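Lectin (Trichosanthes anguina, PDB 4HR6) binds carbohydrate as a seed lectin and is a nontoxic three-chain homologue of type II ribosome-inactivating proteins. Local coordinates at residues B[89-94]-B[108-113]; B[15-20]-B[51-56]; B[181-184]-B[190-193]; B[155-160]-B[193-198]. One frame throughout, in Å; residues are numbered along the deposited sequence.

Contact 2 comes first along the chain, followed by contact 1. Their centres are about 17 Å apart, and they touch where Ile-16 and Leu-18 of strand 15-21 pack on helices 85-96 and 103-119. Contacts 3 and 4 end on the same C-terminal stretch and share Ala-193; their centres are about 10 Å apart, and Ile-191 touches Ile-157. They join the two-stranded hairpin and helix 141-159 to the last part of the chain. Contact 1 lies about 29 Å from contact 3, centre to centre, across the chain's middle. Contacts 1 and 2 thus belong to the part of the ribosome-inactivating-protein fold built on the five-stranded sheet, contacts 3 and 4 to its C-terminal part.

Contact 1: B[89-94]-B[108-113]; sequences DFAISN and LVIIQM
Ala-91 and Ile-110 make the closest contact between helix 85-96 and helix 103-119. The methyl CB of Ala-91 lies 3.8 Å from CD1 of Ile-110 and 3.9 Å from its CG1. It therefore rests against the end of the isoleucine chain rather than against its CG2 branch. CB of Val-109 closes on the same methyl, with Ala-91 CB at 4.2 Å. The alanine is thus met by two consecutive residues of the other helix. Ile-110 CD1 also reaches the backbone, 4.1 Å from C of Ala-91 and 4.3 Å from N of Ile-92. It gets there because CG1 stands beside the backbone N of Ile-110 (chi1 -73°) and the chain runs on extended to CD1.

The small alanine lets the backbones approach, with the CA atoms of Ala-91 and Val-109 6.8 Å apart. The local axes pass 9.4 Å from each other and run at 122°, steeply inclined rather than antiparallel. Leu-88 and Leu-95 of helix 85-96 and Leu-8 of strand 3-9 also pack on Ile-110, which places this helix pair against the mixed sheet of the ribosome-inactivating-protein fold. Ile-92 meets Leu-8 too, and Leu-5 of a neighbouring chain.

One polar link between the two helices lies beside this apolar centre, where Asn-94 ND2 is hydrogen-bonded to Ser-106 OG. No hydrogen bond crosses between the two segments, so their direct cohesion rests on buried aliphatic packing and fit of shape.

Contact 2: B[15-20]-B[51-56]; sequences SITLAI and TLFTDT
Phe-53 reaches across from the loop after helix 46-51 to meet Thr-17 and Ala-19 on strand 15-21. Its CB and CG are still too far from the strand to touch it. CG stands beside the backbone N (chi1 -50°), and the ring then runs on toward the strand. At the ring's far end CE2 comes 4.3 Å from CB of Ala-19. CZ goes furthest: it lies 4.2 Å from O of Thr-17 and 4.3 Å from CG2 of the same threonine. The ring takes both the Thr-17 carbonyl and the Ala-19 methyl obliquely.

Thr-17 and Ala-19 are alternate residues, so their side chains leave the same face of the mixed five-stranded sheet of the ribosome-inactivating-protein fold. The loop lies over that face. The ring continues onto Ala-29 and Gln-31 of strand 26-32, the next strand of the sheet.

Leu-52 adds a second apolar point, its CD1 3.8 Å from CB of Ala-19. Leu-52 also rests on Phe-3 and Val-28, in the strands flanking 15-21. Behind the ring, Phe-53 begins a type I turn that ends at Thr-56. Thr-56 OG1 donates to O of Phe-53 at 2.6 Å, approaching 20° out of the carbonyl plane. The same hydroxyl is hydrogen-bonded to Ser-38 OG, on strand 37-40.

Contact 3: B[181-184]-B[190-193]; sequences IEVD and IILA
Ile-181 and Val-183 face Ile-190 and Ile-191, where the short helix 189-192 packs on the two-stranded antiparallel hairpin of strands 166-174 and 180-185. Such a hairpin is a feature of the C-terminal region of ribosome-inactivating proteins. The two strand residues alternate with Glu-182, so their branched side chains stand on one side as neighbouring bumps.

CD1 of Ile-190 fits into the hollow between them. It lies 4.2 Å from CG2 of Ile-181 and 4.2 Å from CG2 of Val-183. Ile-190 gets there with CG1 between its backbone N and carbonyl carbon (chi1 74°) and the chain extended beyond, CD1 anti to CA (chi2 179°).

The other branch of Val-183, CG1, meets Ile-191 instead. These two side chains approach tip to tip, and Ile-191 also packs on Leu-173 of the partner strand. Val-183 is thus shared between two consecutive helix residues, one at each methyl. Next to it on the strand, Asp-184 makes a salt bridge to Arg-8 of a neighbouring chain, so the hairpin also takes part in the assembly.

The closest approach is Val-183 CG1 to Ile-191 CG1, at 3.7 Å; the bend at Ile-191 chi2 (-60°) also brings its CD1 to 4.2 Å from Val-183 CG1.

Contact 4: B[155-160]-B[193-198]; sequences LQIQAS and ANVALQ
The C-terminal part of helix 141-159, a long helix of the ribosome-inactivating-protein fold, packs here against the chain that follows helix 189-192. Ile-157 and Gln-158 meet Gln-198, and Ile-157 also touches Val-195.

Gln-158 NE2 donates to OE1 of Gln-198 over 3.2 Å. The bond is nearly straight at the hydrogen, 168°. The acceptor lies close to the amide plane of Gln-158, but the donor sits well out of the carbonyl plane of Gln-198, tilted by 33°. The two carboxamides are far from parallel, so they do not stack. CG of Gln-198 lies between its backbone N and carbonyl carbon (chi1 64°), and the chain then runs extended, carrying OE1 to Gln-158.

Other bonds fix the Gln-158 amide: NE2 also donates to Leu-199 O, and OE1 accepts from the backbone N atoms of His-201 and Cys-202. Four bonds therefore grip this buried group and settle which end is nitrogen and which is oxygen. Gln-198 is held at its own far end, where NE2 donates to Ile-34 O of a neighbouring chain.

Ile-157 supplies the apolar side. Its CG2 lies against the Gln-198 amide, 3.5 Å from OE1 and 4.0 Å from NE2. Its other branch points toward the loop, where CD1 ends 4.5 Å from CG1 of Val-195, a loose contact. Tyr-32 of the same neighbouring chain as Ile-34 packs on Ile-157, and its hydroxyl is hydrogen-bonded to Ser-160 OG, which also donates to O of Ile-157 at 2.6 Å.

Contact 1: B[89-94]-B[108-113]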
loop_
_atom_site.group_PDB
_atom_site.type_symbol
_atom_site.label_atom_id
_atom_site.label_comp_id
_atom_site.label_asym_id
_atom_site.label_seq_id
_atom_site.Cartn_x
_atom_site.Cartn_y
_atom_site.Cartn_z
ATOM N N ASP B 89 -9.615 -26.123 -3.314
ATOM C CA ASP B 89 -9.578 -27.479 -3.866
ATOM C C ASP B 89 -10.986 -27.895 -4.294
ATOM O O ASP B 89 -11.189 -28.390 -5.393
ATOM C CB ASP B 89 -9.017 -28.450 -2.822
ATOM C CG ASP B 89 -8.537 -29.760 -3.431
ATOM O OD1 ASP B 89 -7.574 -29.746 -4.201
ATOM O OD2 ASP B 89 -9.135 -30.803 -3.142
ATOM N N PHE B 90 -11.951 -27.650 -3.409
ATOM C CA PHE B 90 -13.344 -27.916 -3.651
ATOM C C PHE B 90 -13.806 -27.124 -4.906
ATOM O O PHE B 90 -14.494 -27.655 -5.768
ATOM C CB PHE B 90 -14.138 -27.489 -2.400
ATOM C CG PHE B 90 -15.622 -27.776 -2.450
ATOM C CD1 PHE B 90 -16.523 -26.847 -1.996
ATOM C CD2 PHE B 90 -16.111 -28.977 -2.919
ATOM C CE1 PHE B 90 -17.884 -27.103 -2.011
ATOM C CE2 PHE B 90 -17.470 -29.243 -2.951
ATOM C CZ PHE B 90 -18.355 -28.308 -2.495
ATOM N N ALA B 91 -13.442 -25.848 -4.958
ATOM C CA ALA B 91 -13.818 -24.957 -6.052
ATOM C C ALA B 91 -13.287 -25.443 -7.406
ATOM O O ALA B 91 -14.014 -25.471 -8.385
ATOM C CB ALA B 91 -13.336 -23.553 -5.770
ATOM N N ILE B 92 -12.032 -25.856 -7.439
ATOM C CA ILE B 92 -11.447 -26.361 -8.658
ATOM C C ILE B 92 -12.261 -27.575 -9.164
ATOM O O ILE B 92 -12.694 -27.619 -10.342
ATOM C CB ILE B 92 -9.954 -26.706 -8.440
ATOM C CG1 ILE B 92 -9.153 -25.429 -8.231
ATOM C CG2 ILE B 92 -9.381 -27.450 -9.640
ATOM C CD1 ILE B 92 -7.721 -25.664 -7.772
ATOM N N SER B 93 -12.526 -28.519 -8.261
ATOM C CA SER B 93 -13.319 -29.705 -8.601
ATOM C C SER B 93 -14.675 -29.387 -9.169
ATOM O O SER B 93 -15.093 -30.025 -10.134
ATOM C CB SER B 93 -13.487 -30.625 -7.383
ATOM O OG SER B 93 -12.218 -31.153 -7.026
ATOM N N ASN B 94 -15.370 -28.426 -8.559
ATOM C CA ASN B 94 -16.688 -28.056 -9.013
ATOM C C ASN B 94 -16.677 -27.468 -10.429
ATOM O O ASN B 94 -17.605 -27.709 -11.210
ATOM C CB ASN B 94 -17.320 -27.028 -8.080
ATOM C CG ASN B 94 -17.562 -27.563 -6.688
ATOM O OD1 ASN B 94 -17.884 -28.733 -6.494
ATOM N ND2 ASN B 94 -17.393 -26.698 -5.702
ATOM N N LEU B 108 -16.293 -17.255 -6.903
ATOM C CA LEU B 108 -16.001 -16.313 -5.815
ATOM C C LEU B 108 -14.725 -16.681 -5.029
ATOM O O LEU B 108 -13.873 -15.825 -4.745
ATOM C CB LEU B 108 -17.199 -16.244 -4.890
ATOM C CG LEU B 108 -18.128 -15.028 -4.873
ATOM C CD1 LEU B 108 -17.907 -14.039 -5.983
ATOM C CD2 LEU B 108 -19.590 -15.466 -4.794
ATOM N N VAL B 109 -14.563 -17.963 -4.737
ATOM C CA VAL B 109 -13.359 -18.434 -4.077
ATOM C C VAL B 109 -12.117 -18.207 -4.934
ATOM O O VAL B 109 -11.115 -17.627 -4.487
ATOM C CB VAL B 109 -13.486 -19.926 -3.715
ATOM C CG1 VAL B 109 -12.190 -20.446 -3.138
ATOM C CG2 VAL B 109 -14.628 -20.148 -2.720
ATOM N N ILE B 110 -12.187 -18.668 -6.181
ATOM C CA ILE B 110 -11.038 -18.675 -7.061
ATOM C C ILE B 110 -10.615 -17.249 -7.420
ATOM O O ILE B 110 -9.438 -16.920 -7.371
ATOM C CB ILE B 110 -11.328 -19.501 -8.329
ATOM C CG1 ILE B 110 -11.344 -20.985 -7.988
ATOM C CG2 ILE B 110 -10.275 -19.235 -9.392
ATOM C CD1 ILE B 110 -12.142 -21.824 -8.949
ATOM N N ILE B 111 -11.577 -16.408 -7.771
ATOM C CA ILE B 111 -11.280 -15.047 -8.165
ATOM C C ILE B 111 -10.567 -14.324 -7.015
ATOM O O ILE B 111 -9.535 -13.694 -7.215
ATOM C CB ILE B 111 -12.571 -14.315 -8.636
ATOM C CG1 ILE B 111 -13.002 -14.880 -9.997
ATOM C CG2 ILE B 111 -12.368 -12.814 -8.741
ATOM C CD1 ILE B 111 -14.368 -14.424 -10.440
ATOM N N GLN B 112 -11.090 -14.455 -5.807
ATOM C CA GLN B 112 -10.485 -13.773 -4.670
ATOM C C GLN B 112 -9.094 -14.288 -4.356
ATOM O O GLN B 112 -8.173 -13.507 -4.164
ATOM C CB GLN B 112 -11.382 -13.861 -3.459
ATOM C CG GLN B 112 -12.625 -13.022 -3.620
ATOM C CD GLN B 112 -13.451 -13.012 -2.374
ATOM O OE1 GLN B 112 -14.212 -13.945 -2.108
ATOM N NE2 GLN B 112 -13.312 -11.959 -1.598
ATOM N N MET B 113 -8.934 -15.605 -4.348
ATOM C CA MET B 113 -7.678 -16.216 -3.947
ATOM C C MET B 113 -6.599 -16.126 -5.007
ATOM O O MET B 113 -5.415 -16.303 -4.686
ATOM C CB MET B 113 -7.888 -17.664 -3.565
ATOM C CG MET B 113 -8.615 -17.836 -2.251
ATOM S SD MET B 113 -8.828 -19.560 -1.758
ATOM C CE MET B 113 -7.136 -20.012 -1.349
#

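Contact 2: B[15-20]-B[51-56]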
loop_
_atom_site.group_PDB
_atom_site.type_symbol
_atom_site.label_atom_id
_atom_site.label_comp_id
_atom_site.label_asym_id
_atom_site.label_seq_id
_atom_site.Cartn_x
_atom_site.Cartn_y
_atom_site.Cartn_z
ATOM N N SER B 15 -7.358 -30.550 -13.627
ATOM C CA SER B 15 -6.886 -29.216 -14.030
ATOM C C SER B 15 -7.965 -28.423 -14.757
ATOM O O SER B 15 -8.693 -28.958 -15.591
ATOM C CB SER B 15 -5.674 -29.343 -14.927
ATOM O OG SER B 15 -4.532 -29.644 -14.162
ATOM N N ILE B 16 -8.087 -27.145 -14.419
ATOM C CA ILE B 16 -8.871 -26.213 -15.222
ATOM C C ILE B 16 -7.964 -25.116 -15.762
ATOM O O ILE B 16 -6.943 -24.805 -15.164
ATOM C CB ILE B 16 -10.015 -25.577 -14.436
ATOM C CG1 ILE B 16 -9.489 -24.660 -13.321
ATOM C CG2 ILE B 16 -10.932 -26.664 -13.866
ATOM C CD1 ILE B 16 -10.593 -23.918 -12.605
ATOM N N THR B 17 -8.334 -24.558 -16.909
ATOM C CA THR B 17 -7.622 -23.435 -17.470
ATOM C C THR B 17 -8.545 -22.233 -17.451
ATOM O O THR B 17 -9.633 -22.264 -18.013
ATOM C CB THR B 17 -7.179 -23.706 -18.909
ATOM O OG1 THR B 17 -6.233 -24.764 -18.905
ATOM C CG2 THR B 17 -6.512 -22.486 -19.507
ATOM N N LEU B 18 -8.065 -21.164 -16.841
ATOM C CA LEU B 18 -8.838 -19.973 -16.631
ATOM C C LEU B 18 -8.255 -18.838 -17.471
ATOM O O LEU B 18 -7.039 -18.620 -17.472
ATOM C CB LEU B 18 -8.780 -19.663 -15.152
ATOM C CG LEU B 18 -9.503 -18.445 -14.628
ATOM C CD1 LEU B 18 -10.996 -18.682 -14.602
ATOM C CD2 LEU B 18 -8.958 -18.170 -13.235
ATOM N N ALA B 19 -9.119 -18.129 -18.193
ATOM C CA ALA B 19 -8.682 -17.069 -19.101
ATOM C C ALA B 19 -9.039 -15.705 -18.533
ATOM O O ALA B 19 -10.153 -15.486 -18.065
ATOM C CB ALA B 19 -9.304 -17.249 -20.486
ATOM N N ILE B 20 -8.073 -14.803 -18.573
ATOM C CA ILE B 20 -8.176 -13.508 -17.922
ATOM C C ILE B 20 -7.921 -12.420 -18.945
ATOM O O ILE B 20 -6.928 -12.469 -19.657
ATOM C CB ILE B 20 -7.132 -13.374 -16.787
ATOM C CG1 ILE B 20 -7.651 -14.010 -15.502
ATOM C CG2 ILE B 20 -6.821 -11.919 -16.486
ATOM C CD1 ILE B 20 -7.592 -15.507 -15.490
ATOM N N THR B 51 -11.491 -15.751 -30.160
ATOM C CA THR B 51 -10.102 -16.129 -30.021
ATOM C C THR B 51 -9.838 -17.208 -28.983
ATOM O O THR B 51 -8.777 -17.802 -29.026
ATOM C CB THR B 51 -9.214 -14.903 -29.685
ATOM O OG1 THR B 51 -9.739 -14.233 -28.551
ATOM C CG2 THR B 51 -9.179 -13.911 -30.841
ATOM N N LEU B 52 -10.754 -17.467 -28.045
ATOM C CA LEU B 52 -10.471 -18.458 -26.997
ATOM C C LEU B 52 -11.305 -19.709 -27.143
ATOM O O LEU B 52 -12.501 -19.639 -27.354
ATOM C CB LEU B 52 -10.749 -17.893 -25.606
ATOM C CG LEU B 52 -9.929 -16.707 -25.127
ATOM C CD1 LEU B 52 -10.574 -16.117 -23.879
ATOM C CD2 LEU B 52 -8.497 -17.139 -24.865
ATOM N N PHE B 53 -10.660 -20.847 -26.955
ATOM C CA PHE B 53 -11.331 -22.140 -26.886
ATOM C C PHE B 53 -12.232 -22.352 -28.094
ATOM O O PHE B 53 -13.358 -22.821 -27.977
ATOM C CB PHE B 53 -12.103 -22.284 -25.563
ATOM C CG PHE B 53 -11.285 -21.954 -24.338
ATOM C CD1 PHE B 53 -10.022 -22.503 -24.146
ATOM C CD2 PHE B 53 -11.768 -21.074 -23.375
ATOM C CE1 PHE B 53 -9.267 -22.182 -23.029
ATOM C CE2 PHE B 53 -11.013 -20.757 -22.261
ATOM C CZ PHE B 53 -9.768 -21.308 -22.087
ATOM N N THR B 54 -11.718 -22.005 -29.266
ATOM C CA THR B 54 -12.535 -21.990 -30.486
ATOM C C THR B 54 -12.811 -23.387 -31.037
ATOM O O THR B 54 -13.727 -23.567 -31.811
ATOM C CB THR B 54 -11.884 -21.116 -31.572
ATOM O OG1 THR B 54 -10.504 -21.483 -31.717
ATOM C CG2 THR B 54 -11.965 -19.662 -31.159
ATOM N N ASP B 55 -12.025 -24.363 -30.613
ATOM C CA ASP B 55 -12.279 -25.762 -30.925
ATOM C C ASP B 55 -13.044 -26.458 -29.790
ATOM O O ASP B 55 -12.769 -27.610 -29.487
ATOM C CB ASP B 55 -10.939 -26.467 -31.133
ATOM C CG ASP B 55 -10.069 -26.398 -29.899
ATOM O OD1 ASP B 55 -9.925 -25.294 -29.329
ATOM O OD2 ASP B 55 -9.564 -27.448 -29.469
ATOM N N THR B 56 -13.993 -25.757 -29.165
ATOM C CA THR B 56 -14.835 -26.326 -28.114
ATOM C C THR B 56 -16.251 -25.861 -28.349
ATOM O O THR B 56 -16.476 -24.932 -29.113
ATOM C CB THR B 56 -14.366 -25.888 -26.687
ATOM O OG1 THR B 56 -14.629 -24.492 -26.466
ATOM C CG2 THR B 56 -12.916 -26.129 -26.532
#

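Contact 3: B[181-184]-B[190-193]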
loop_
_atom_site.group_PDB
_atom_site.type_symbol
_atom_site.label_atom_id
_atom_site.label_comp_id
_atom_site.label_asym_id
_atom_site.label_seq_id
_atom_site.Cartn_x
_atom_site.Cartn_y
_atom_site.Cartn_z
ATOM N N ILE B 181 -10.963 4.245 7.442
ATOM C CA ILE B 181 -9.795 5.059 7.169
ATOM C C ILE B 181 -10.004 5.725 5.819
ATOM O O ILE B 181 -9.909 5.072 4.784
ATOM C CB ILE B 181 -8.503 4.218 7.114
ATOM C CG1 ILE B 181 -8.318 3.435 8.397
ATOM C CG2 ILE B 181 -7.288 5.099 6.869
ATOM C CD1 ILE B 181 -6.992 2.705 8.464
ATOM N N GLU B 182 -10.273 7.027 5.836
ATOM C CA GLU B 182 -10.435 7.804 4.615
ATOM C C GLU B 182 -9.067 8.223 4.089
ATOM O O GLU B 182 -8.346 8.960 4.738
ATOM C CB GLU B 182 -11.296 9.032 4.887
ATOM C CG GLU B 182 -12.698 8.706 5.375
ATOM C CD GLU B 182 -13.475 9.926 5.857
ATOM O OE1 GLU B 182 -12.994 11.070 5.683
ATOM O OE2 GLU B 182 -14.577 9.734 6.420
ATOM N N VAL B 183 -8.716 7.733 2.911
ATOM C CA VAL B 183 -7.427 7.989 2.298
ATOM C C VAL B 183 -7.601 9.000 1.150
ATOM O O VAL B 183 -8.443 8.817 0.262
ATOM C CB VAL B 183 -6.844 6.666 1.748
ATOM C CG1 VAL B 183 -5.518 6.895 1.063
ATOM C CG2 VAL B 183 -6.712 5.658 2.867
ATOM N N ASP B 184 -6.784 10.045 1.160
ATOM C CA ASP B 184 -6.890 11.117 0.180
ATOM C C ASP B 184 -5.558 11.446 -0.474
ATOM O O ASP B 184 -5.425 12.486 -1.100
ATOM C CB ASP B 184 -7.494 12.358 0.844
ATOM C CG ASP B 184 -6.549 13.021 1.830
ATOM O OD1 ASP B 184 -6.497 14.273 1.839
ATOM O OD2 ASP B 184 -5.843 12.295 2.575
ATOM N N ILE B 190 -0.922 1.722 3.348
ATOM C CA ILE B 190 -2.002 0.848 2.908
ATOM C C ILE B 190 -2.443 1.119 1.464
ATOM O O ILE B 190 -3.300 0.425 0.939
ATOM C CB ILE B 190 -3.200 0.860 3.864
ATOM C CG1 ILE B 190 -4.007 2.153 3.758
ATOM C CG2 ILE B 190 -2.733 0.645 5.294
ATOM C CD1 ILE B 190 -5.203 2.156 4.685
ATOM N N ILE B 191 -1.836 2.110 0.819
ATOM C CA ILE B 191 -1.938 2.226 -0.600
ATOM C C ILE B 191 -0.638 1.814 -1.245
ATOM O O ILE B 191 -0.589 0.843 -1.992
ATOM C CB ILE B 191 -2.298 3.666 -1.034
ATOM C CG1 ILE B 191 -3.661 4.068 -0.456
ATOM C CG2 ILE B 191 -2.289 3.770 -2.546
ATOM C CD1 ILE B 191 -4.826 3.197 -0.873
ATOM N N LEU B 192 0.410 2.565 -0.942
ATOM C CA LEU B 192 1.666 2.474 -1.637
ATOM C C LEU B 192 2.348 1.114 -1.493
ATOM O O LEU B 192 2.974 0.637 -2.429
ATOM C CB LEU B 192 2.601 3.575 -1.113
ATOM C CG LEU B 192 3.875 3.782 -1.928
ATOM C CD1 LEU B 192 3.500 4.142 -3.357
ATOM C CD2 LEU B 192 4.769 4.853 -1.321
ATOM N N ALA B 193 2.234 0.493 -0.328
ATOM C CA ALA B 193 2.872 -0.808 -0.094
ATOM C C ALA B 193 1.910 -1.973 -0.244
ATOM O O ALA B 193 2.263 -3.098 0.086
ATOM C CB ALA B 193 3.504 -0.848 1.301
#

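Contact 4: B[155-160]-B[193-198]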
loop_
_atom_site.group_PDB
_atom_site.type_symbol
_atom_site.label_atom_id
_atom_site.label_comp_id
_atom_site.label_asym_id
_atom_site.label_seq_id
_atom_site.Cartn_x
_atom_site.Cartn_y
_atom_site.Cartn_z
ATOM N N LEU B 155 -7.348 4.723 -10.411
ATOM C CA LEU B 155 -7.597 6.041 -11.006
ATOM C C LEU B 155 -6.950 7.146 -10.175
ATOM O O LEU B 155 -6.323 8.040 -10.721
ATOM C CB LEU B 155 -9.105 6.336 -11.109
ATOM C CG LEU B 155 -9.499 7.741 -11.597
ATOM C CD1 LEU B 155 -9.028 8.008 -13.006
ATOM C CD2 LEU B 155 -10.999 7.913 -11.567
ATOM N N GLN B 156 -7.129 7.099 -8.859
ATOM C CA GLN B 156 -6.604 8.148 -8.009
ATOM C C GLN B 156 -5.080 8.169 -7.956
ATOM O O GLN B 156 -4.477 9.237 -7.851
ATOM C CB GLN B 156 -7.192 8.054 -6.601
ATOM C CG GLN B 156 -8.704 8.215 -6.547
ATOM C CD GLN B 156 -9.200 9.477 -7.230
ATOM O OE1 GLN B 156 -8.502 10.489 -7.287
ATOM N NE2 GLN B 156 -10.408 9.412 -7.771
ATOM N N ILE B 157 -4.448 7.003 -8.051
ATOM C CA ILE B 157 -2.994 6.972 -8.141
ATOM C C ILE B 157 -2.530 7.721 -9.381
ATOM O O ILE B 157 -1.602 8.539 -9.317
ATOM C CB ILE B 157 -2.442 5.532 -8.167
ATOM C CG1 ILE B 157 -2.630 4.894 -6.801
ATOM C CG2 ILE B 157 -0.952 5.518 -8.528
ATOM C CD1 ILE B 157 -2.275 3.424 -6.758
ATOM N N GLN B 158 -3.141 7.410 -10.520
ATOM C CA GLN B 158 -2.777 8.087 -11.763
ATOM C C GLN B 158 -3.062 9.582 -11.700
ATOM O O GLN B 158 -2.238 10.407 -12.106
ATOM C CB GLN B 158 -3.452 7.432 -12.955
ATOM C CG GLN B 158 -2.821 6.075 -13.293
ATOM C CD GLN B 158 -3.773 5.093 -13.966
ATOM O OE1 GLN B 158 -4.409 5.408 -14.973
ATOM N NE2 GLN B 158 -3.853 3.886 -13.422
ATOM N N ALA B 159 -4.207 9.923 -11.137
ATOM C CA ALA B 159 -4.624 11.291 -11.008
ATOM C C ALA B 159 -3.681 12.089 -10.106
ATOM O O ALA B 159 -3.418 13.266 -10.356
ATOM C CB ALA B 159 -6.031 11.329 -10.461
ATOM N N SER B 160 -3.169 11.431 -9.065
ATOM C CA SER B 160 -2.289 12.056 -8.082
ATOM C C SER B 160 -0.992 12.595 -8.660
ATOM O O SER B 160 -0.352 13.436 -8.041
ATOM C CB SER B 160 -1.932 11.060 -6.983
ATOM O OG SER B 160 -0.890 10.194 -7.432
ATOM N N ALA B 193 2.234 0.493 -0.328
ATOM C CA ALA B 193 2.872 -0.808 -0.094
ATOM C C ALA B 193 1.910 -1.973 -0.244
ATOM O O ALA B 193 2.263 -3.098 0.086
ATOM C CB ALA B 193 3.504 -0.848 1.301
ATOM N N ASN B 194 0.705 -1.716 -0.749
ATOM C CA ASN B 194 -0.340 -2.724 -0.787
ATOM C C ASN B 194 -0.757 -3.055 -2.234
ATOM O O ASN B 194 -0.742 -4.215 -2.649
ATOM C CB ASN B 194 -1.491 -2.208 0.055
ATOM C CG ASN B 194 -2.541 -3.249 0.334
ATOM O OD1 ASN B 194 -2.383 -4.430 0.033
ATOM N ND2 ASN B 194 -3.635 -2.804 0.919
ATOM N N VAL B 195 -1.097 -2.017 -3.003
ATOM C CA VAL B 195 -1.496 -2.171 -4.378
ATOM C C VAL B 195 -0.323 -2.659 -5.198
ATOM O O VAL B 195 0.681 -1.974 -5.304
ATOM C CB VAL B 195 -2.003 -0.834 -4.987
ATOM C CG1 VAL B 195 -2.442 -1.054 -6.422
ATOM C CG2 VAL B 195 -3.154 -0.280 -4.184
ATOM N N ALA B 196 -0.451 -3.831 -5.804
ATOM C CA ALA B 196 0.667 -4.408 -6.554
ATOM C C ALA B 196 0.467 -4.295 -8.034
ATOM O O ALA B 196 1.433 -4.380 -8.772
ATOM C CB ALA B 196 0.902 -5.871 -6.160
ATOM N N LEU B 197 -0.785 -4.117 -8.474
ATOM C CA LEU B 197 -1.107 -3.940 -9.884
ATOM C C LEU B 197 -2.178 -2.877 -9.994
ATOM O O LEU B 197 -3.087 -2.845 -9.178
ATOM C CB LEU B 197 -1.654 -5.230 -10.480
ATOM C CG LEU B 197 -0.694 -6.392 -10.701
ATOM C CD1 LEU B 197 -1.473 -7.605 -11.187
ATOM C CD2 LEU B 197 0.427 -6.060 -11.664
ATOM N N GLN B 198 -2.090 -2.007 -11.000
ATOM C CA GLN B 198 -3.133 -1.002 -11.164
ATOM C C GLN B 198 -3.770 -1.030 -12.542
ATOM O O GLN B 198 -3.099 -1.241 -13.560
ATOM C CB GLN B 198 -2.643 0.402 -10.797
ATOM C CG GLN B 198 -1.552 0.974 -11.662
ATOM C CD GLN B 198 -1.052 2.303 -11.126
ATOM O OE1 GLN B 198 -1.796 3.274 -11.075
ATOM N NE2 GLN B 198 0.217 2.352 -10.737
#